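Local coordinates for protein tRNA (cytosine(38)-C(5))-methyltransferase (Schizosaccharomyces pombe, PDB 6FDF) that methylates carbon 5 of cytosine 38 in the anticodon loop of tRNA(Asp), and less efficiently of tRNA(Glu), using S-adenosyl-L-methionine as methyl donor, at residues A[70-75]-A[114-119]; A[75-80]-A[119-124]. One frame throughout, in Å; residues are numbered along the deposited sequence.

Contact 1 (A[70-75]-A[114-119]); sequences DFDAFD and HVNNLP
The carboxylate of D72 meets the backbone of N116 in the one direct hydrogen bond between helix residues 70-74 and the loop 114-119. N116 N donates to D72 OD1 at 2.8 Å and almost straight, 174° at the hydrogen. It reaches the oxygen on its syn side, 22° out of the carboxylate plane. The N116 side chain crosses that of D72 at about a right angle, with amide and carboxylate planes only 10° apart; N116 ND2 comes within 3.0 Å of D72 OD2, but the angle is too poor for a hydrogen bond.

Water extends the polar network. One molecule sits between D72 OD1 and N117 N, accepting from the latter and within donating distance of the oxygen, so that OD1 can be held by a backbone N-H and this water together. A second donates to D72 OD2 at 2.6 Å and to H114 O, and a third lies between D75 OD1 and N117 OD1, where it could donate to either. An alanine in place of D72 would probably leave N116 N without its acceptor and two waters without their carboxylate partner.

Apolar contact is slight: V115 CG1 lies 3.8 Å from F71 CB. Beyond this point the F71 ring leads away from the loop to touch L14 of strand 11-16. The contact thus ties the C-terminal end of helix 68-74, at the surface, to the connection that runs from helix 103-111 into strand 121-127.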
loop_
_atom_site.group_PDB
_atom_site.type_symbol
_atom_site.label_atom_id
_atom_site.label_comp_id
_atom_site.label_asym_id
_atom_site.label_seq_id
_atom_site.Cartn_x
_atom_site.Cartn_y
_atom_site.Cartn_z
ATOM N N ASP A 70 -5.492 -13.516 22.226
ATOM C CA ASP A 70 -4.331 -13.059 21.464
ATOM C C ASP A 70 -4.244 -11.538 21.459
ATOM O O ASP A 70 -3.186 -10.961 21.744
ATOM C CB ASP A 70 -4.387 -13.587 20.028
ATOM C CG ASP A 70 -4.282 -15.099 19.947
ATOM O OD1 ASP A 70 -3.630 -15.710 20.826
ATOM O OD2 ASP A 70 -4.849 -15.678 18.994
ATOM N N PHE A 71 -5.347 -10.868 21.116
ATOM C CA PHE A 71 -5.350 -9.409 21.118
ATOM C C PHE A 71 -5.080 -8.851 22.511
ATOM O O PHE A 71 -4.420 -7.813 22.654
ATOM C CB PHE A 71 -6.681 -8.891 20.583
ATOM C CG PHE A 71 -6.847 -9.062 19.101
ATOM C CD1 PHE A 71 -6.091 -8.309 18.218
ATOM C CD2 PHE A 71 -7.765 -9.962 18.593
ATOM C CE1 PHE A 71 -6.244 -8.456 16.852
ATOM C CE2 PHE A 71 -7.924 -10.114 17.226
ATOM C CZ PHE A 71 -7.162 -9.361 16.355
ATOM N N ASP A 72 -5.577 -9.533 23.553
ATOM C CA ASP A 72 -5.319 -9.098 24.922
ATOM C C ASP A 72 -3.832 -9.150 25.243
ATOM O O ASP A 72 -3.288 -8.231 25.869
ATOM C CB ASP A 72 -6.091 -9.969 25.913
ATOM C CG ASP A 72 -7.586 -9.695 25.901
ATOM O OD1 ASP A 72 -7.996 -8.613 25.433
ATOM O OD2 ASP A 72 -8.348 -10.567 26.380
ATOM N N ALA A 73 -3.160 -10.226 24.830
ATOM C CA ALA A 73 -1.724 -10.339 25.056
ATOM C C ALA A 73 -0.945 -9.276 24.287
ATOM O O ALA A 73 0.038 -8.730 24.802
ATOM C CB ALA A 73 -1.247 -11.739 24.672
ATOM N N PHE A 74 -1.353 -8.981 23.047
ATOM C CA PHE A 74 -0.707 -7.906 22.296
ATOM C C PHE A 74 -0.831 -6.573 23.025
ATOM O O PHE A 74 0.119 -5.779 23.045
ATOM C CB PHE A 74 -1.309 -7.794 20.894
ATOM C CG PHE A 74 -0.985 -8.954 19.999
ATOM C CD1 PHE A 74 0.281 -9.519 20.003
ATOM C CD2 PHE A 74 -1.944 -9.475 19.146
ATOM C CE1 PHE A 74 0.584 -10.591 19.179
ATOM C CE2 PHE A 74 -1.648 -10.551 18.322
ATOM C CZ PHE A 74 -0.384 -11.107 18.338
ATOM N N ASP A 75 -2.011 -6.288 23.575
ATOM C CA ASP A 75 -2.261 -5.095 24.385
ATOM C C ASP A 75 -1.835 -3.819 23.651
ATOM O O ASP A 75 -1.020 -3.030 24.133
ATOM C CB ASP A 75 -1.563 -5.212 25.741
ATOM C CG ASP A 75 -1.966 -4.112 26.701
ATOM O OD1 ASP A 75 -3.153 -3.720 26.694
ATOM O OD2 ASP A 75 -1.094 -3.641 27.460
ATOM N N HIS A 114 -14.896 -8.365 22.039
ATOM C CA HIS A 114 -14.622 -9.254 23.158
ATOM C C HIS A 114 -13.310 -8.942 23.865
ATOM O O HIS A 114 -12.975 -9.630 24.835
ATOM C CB HIS A 114 -14.600 -10.704 22.678
ATOM C CG HIS A 114 -15.941 -11.239 22.281
ATOM N ND1 HIS A 114 -16.409 -11.182 20.985
ATOM C CD2 HIS A 114 -16.905 -11.857 23.001
ATOM C CE1 HIS A 114 -17.605 -11.741 20.926
ATOM N NE2 HIS A 114 -17.929 -12.158 22.136
ATOM N N VAL A 115 -12.542 -7.954 23.396
ATOM C CA VAL A 115 -11.213 -7.725 23.960
ATOM C C VAL A 115 -11.328 -6.975 25.284
ATOM O O VAL A 115 -12.311 -6.285 25.563
ATOM C CB VAL A 115 -10.298 -6.975 22.973
ATOM C CG1 VAL A 115 -10.136 -7.765 21.668
ATOM C CG2 VAL A 115 -10.815 -5.557 22.719
ATOM N N ASN A 116 -10.298 -7.131 26.122
ATOM C CA ASN A 116 -10.289 -6.466 27.423
ATOM C C ASN A 116 -10.241 -4.951 27.272
ATOM O O ASN A 116 -10.937 -4.224 27.993
ATOM C CB ASN A 116 -9.091 -6.941 28.247
ATOM C CG ASN A 116 -9.324 -8.289 28.903
ATOM O OD1 ASN A 116 -10.427 -8.598 29.345
ATOM N ND2 ASN A 116 -8.273 -9.094 28.980
ATOM N N ASN A 117 -9.420 -4.456 26.349
ATOM C CA ASN A 117 -9.190 -3.023 26.177
ATOM C C ASN A 117 -9.256 -2.697 24.689
ATOM O O ASN A 117 -8.300 -2.961 23.952
ATOM C CB ASN A 117 -7.849 -2.606 26.770
ATOM C CG ASN A 117 -7.740 -2.935 28.242
ATOM O OD1 ASN A 117 -6.978 -3.815 28.638
ATOM N ND2 ASN A 117 -8.510 -2.234 29.060
ATOM N N LEU A 118 -10.390 -2.166 24.254
ATOM C CA LEU A 118 -10.547 -1.783 22.858
ATOM C C LEU A 118 -9.400 -0.861 22.446
ATOM O O LEU A 118 -9.025 0.037 23.213
ATOM C CB LEU A 118 -11.883 -1.071 22.644
ATOM C CG LEU A 118 -13.166 -1.889 22.743
ATOM C CD1 LEU A 118 -14.363 -0.952 22.778
ATOM C CD2 LEU A 118 -13.259 -2.828 21.553
ATOM N N PRO A 119 -8.811 -1.055 21.266
ATOM C CA PRO A 119 -7.784 -0.113 20.814
ATOM C C PRO A 119 -8.392 1.271 20.659
ATOM O O PRO A 119 -9.538 1.425 20.235
ATOM C CB PRO A 119 -7.331 -0.690 19.467
ATOM C CG PRO A 119 -8.474 -1.546 19.011
ATOM C CD PRO A 119 -9.083 -2.105 20.270
HETATM O O HOH W 1 -7.297 -6.088 25.088
HETATM O O HOH W 2 -10.970 -10.874 26.292
HETATM O O HOH W 3 -5.356 -5.410 26.716
#

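Contact 2 (A[75-80]-A[119-124]); sequences DCKLWT and PEYILI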
loop_
_atom_site.group_PDB
_atom_site.type_symbol
_atom_site.label_atom_id
_atom_site.label_comp_id
_atom_site.label_asym_id
_atom_site.label_seq_id
_atom_site.Cartn_x
_atom_site.Cartn_y
_atom_site.Cartn_z
ATOM N N ASP A 75 -2.011 -6.288 23.575
ATOM C CA ASP A 75 -2.261 -5.095 24.385
ATOM C C ASP A 75 -1.835 -3.819 23.651
ATOM O O ASP A 75 -1.020 -3.030 24.133
ATOM C CB ASP A 75 -1.563 -5.212 25.741
ATOM C CG ASP A 75 -1.966 -4.112 26.701
ATOM O OD1 ASP A 75 -3.153 -3.720 26.694
ATOM O OD2 ASP A 75 -1.094 -3.641 27.460
ATOM N N CYS A 76 -2.402 -3.625 22.465
ATOM C CA CYS A 76 -2.011 -2.529 21.588
ATOM C C CYS A 76 -3.105 -1.473 21.508
ATOM O O CYS A 76 -4.298 -1.794 21.449
ATOM C CB CYS A 76 -1.671 -3.045 20.190
ATOM S SG CYS A 76 -0.070 -3.871 20.139
ATOM N N LYS A 77 -2.687 -0.212 21.505
ATOM C CA LYS A 77 -3.611 0.908 21.486
ATOM C C LYS A 77 -3.905 1.401 20.076
ATOM O O LYS A 77 -4.930 2.059 19.860
ATOM C CB LYS A 77 -3.035 2.035 22.346
ATOM C CG LYS A 77 -3.940 3.232 22.546
ATOM C CD LYS A 77 -3.323 4.208 23.546
ATOM C CE LYS A 77 -3.756 3.914 24.982
ATOM N NZ LYS A 77 -3.522 2.507 25.410
ATOM N N LEU A 78 -3.031 1.103 19.118
ATOM C CA LEU A 78 -3.288 1.344 17.703
ATOM C C LEU A 78 -3.216 0.012 16.972
ATOM O O LEU A 78 -2.247 -0.734 17.141
ATOM C CB LEU A 78 -2.271 2.325 17.101
ATOM C CG LEU A 78 -2.242 2.377 15.567
ATOM C CD1 LEU A 78 -3.556 2.934 15.013
ATOM C CD2 LEU A 78 -1.064 3.195 15.051
ATOM N N TRP A 79 -4.249 -0.302 16.197
ATOM C CA TRP A 79 -4.203 -1.417 15.258
ATOM C C TRP A 79 -4.212 -0.852 13.846
ATOM O O TRP A 79 -5.059 -0.012 13.528
ATOM C CB TRP A 79 -5.408 -2.351 15.396
ATOM C CG TRP A 79 -5.589 -3.058 16.699
ATOM C CD1 TRP A 79 -4.812 -2.961 17.819
ATOM C CD2 TRP A 79 -6.640 -3.968 17.014
ATOM N NE1 TRP A 79 -5.319 -3.771 18.816
ATOM C CE2 TRP A 79 -6.442 -4.397 18.341
ATOM C CE3 TRP A 79 -7.726 -4.473 16.296
ATOM C CZ2 TRP A 79 -7.298 -5.299 18.966
ATOM C CZ3 TRP A 79 -8.574 -5.370 16.917
ATOM C CH2 TRP A 79 -8.360 -5.769 18.239
ATOM N N THR A 80 -3.275 -1.295 13.012
ATOM C CA THR A 80 -3.304 -0.974 11.589
ATOM C C THR A 80 -3.622 -2.244 10.809
ATOM O O THR A 80 -3.265 -3.352 11.226
ATOM C CB THR A 80 -1.976 -0.369 11.107
ATOM O OG1 THR A 80 -0.936 -1.362 11.147
ATOM C CG2 THR A 80 -1.585 0.839 11.957
ATOM N N PRO A 119 -8.811 -1.055 21.266
ATOM C CA PRO A 119 -7.784 -0.113 20.814
ATOM C C PRO A 119 -8.392 1.271 20.659
ATOM O O PRO A 119 -9.538 1.425 20.235
ATOM C CB PRO A 119 -7.331 -0.690 19.467
ATOM C CG PRO A 119 -8.474 -1.546 19.011
ATOM C CD PRO A 119 -9.083 -2.105 20.270
ATOM N N GLU A 120 -7.623 2.287 21.031
ATOM C CA GLU A 120 -8.136 3.642 20.932
ATOM C C GLU A 120 -8.091 4.169 19.507
ATOM O O GLU A 120 -8.802 5.128 19.192
ATOM C CB GLU A 120 -7.365 4.556 21.885
ATOM C CG GLU A 120 -7.654 4.236 23.347
ATOM C CD GLU A 120 -6.887 5.109 24.321
ATOM O OE1 GLU A 120 -6.094 5.960 23.872
ATOM O OE2 GLU A 120 -7.078 4.939 25.543
ATOM N N TYR A 121 -7.264 3.576 18.646
ATOM C CA TYR A 121 -7.125 4.033 17.270
ATOM C C TYR A 121 -7.031 2.834 16.341
ATOM O O TYR A 121 -6.339 1.860 16.642
ATOM C CB TYR A 121 -5.882 4.916 17.095
ATOM C CG TYR A 121 -5.866 6.096 18.039
ATOM C CD1 TYR A 121 -5.380 5.968 19.336
ATOM C CD2 TYR A 121 -6.376 7.323 17.648
ATOM C CE1 TYR A 121 -5.388 7.047 20.208
ATOM C CE2 TYR A 121 -6.388 8.399 18.510
ATOM C CZ TYR A 121 -5.890 8.256 19.783
ATOM O OH TYR A 121 -5.906 9.328 20.642
ATOM N N ILE A 122 -7.705 2.925 15.197
ATOM C CA ILE A 122 -7.658 1.891 14.167
ATOM C C ILE A 122 -7.492 2.573 12.818
ATOM O O ILE A 122 -8.173 3.561 12.532
ATOM C CB ILE A 122 -8.926 1.015 14.167
ATOM C CG1 ILE A 122 -9.135 0.376 15.539
ATOM C CG2 ILE A 122 -8.841 -0.046 13.082
ATOM C CD1 ILE A 122 -10.447 -0.369 15.654
ATOM N N LEU A 123 -6.580 2.052 11.996
ATOM C CA LEU A 123 -6.363 2.526 10.634
ATOM C C LEU A 123 -6.574 1.352 9.692
ATOM O O LEU A 123 -5.925 0.314 9.843
ATOM C CB LEU A 123 -4.952 3.091 10.466
ATOM C CG LEU A 123 -4.585 3.460 9.030
ATOM C CD1 LEU A 123 -5.471 4.572 8.566
ATOM C CD2 LEU A 123 -3.117 3.865 8.939
ATOM N N ILE A 124 -7.482 1.514 8.731
ATOM C CA ILE A 124 -7.809 0.484 7.752
ATOM C C ILE A 124 -7.510 1.036 6.366
ATOM O O ILE A 124 -7.902 2.164 6.053
ATOM C CB ILE A 124 -9.285 0.058 7.855
ATOM C CG1 ILE A 124 -9.630 -0.320 9.298
ATOM C CG2 ILE A 124 -9.566 -1.134 6.937
ATOM C CD1 ILE A 124 -11.095 -0.636 9.494
#
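C76 touches P119 through its backbone alone, C76 O lying 3.8 Å from P119 CB. At K77 the side chain runs beside that of E120, both pointing the same way. The meeting is mainly of methylenes with a carboxylate, K77 CD being 3.3 Å from E120 OE1. The lysine chain bends at its third torsion (chi3 -91°) and again at the fourth. K77 NZ stays 4.3 Å from E120 OE2, beyond a salt bridge. K77 O accepts from Y121 N at 3.0 Å, opening the ladder between the strands.

L78 pairs with Y121. Its CD1 packs 3.7 Å from Y121 CB, the two side chains crossing at about a right angle, and on this face of the sheet L328 of helix 318-328 covers L78. Strands 78-81 and 121-127 are neighbouring parallel strands joined through helix 103-111, a right-handed beta-alpha-beta crossover of the Rossmann-like class I methyltransferase fold; the short segments here diverge by just 9°.

W79 takes both remaining rungs: W79 N donates to Y121 O, and W79 O accepts from L123 N, with I122 CA-H adding a weaker contact to W79 O. The indole turns to the other face, where P119 CG sits over the centre of its five-membered ring in a CH-pi contact, 3.6 Å from the centroid and 15° off the normal. T80, back on the L78 face, sends its CA-H to L123 O at 3.4 Å, while T80 CG2 approaches L123 CB at 4.3 Å. L123 itself packs on V321 and I325 of helix 318-328.

Overall arrangement
Contact 2 belongs to the core of the central sheet, and contact 1 lies at the surface, their centres about 10 Å apart. They share D75 and P119, where the chain passes from helix 68-74 towards strand 78-81 and from the loop after helix 103-111 towards strand 121-127. Both therefore join the same two runs of chain. Their chemistry follows their place: contact 1 relies on a carboxylate, one backbone N-H and bridging waters, whereas contact 2 combines a parallel backbone ladder with buried apolar packing. The stacked rings of F71 and W79 connect them directly, F71 CD1 coming within 3.3 Å of W79 CZ2.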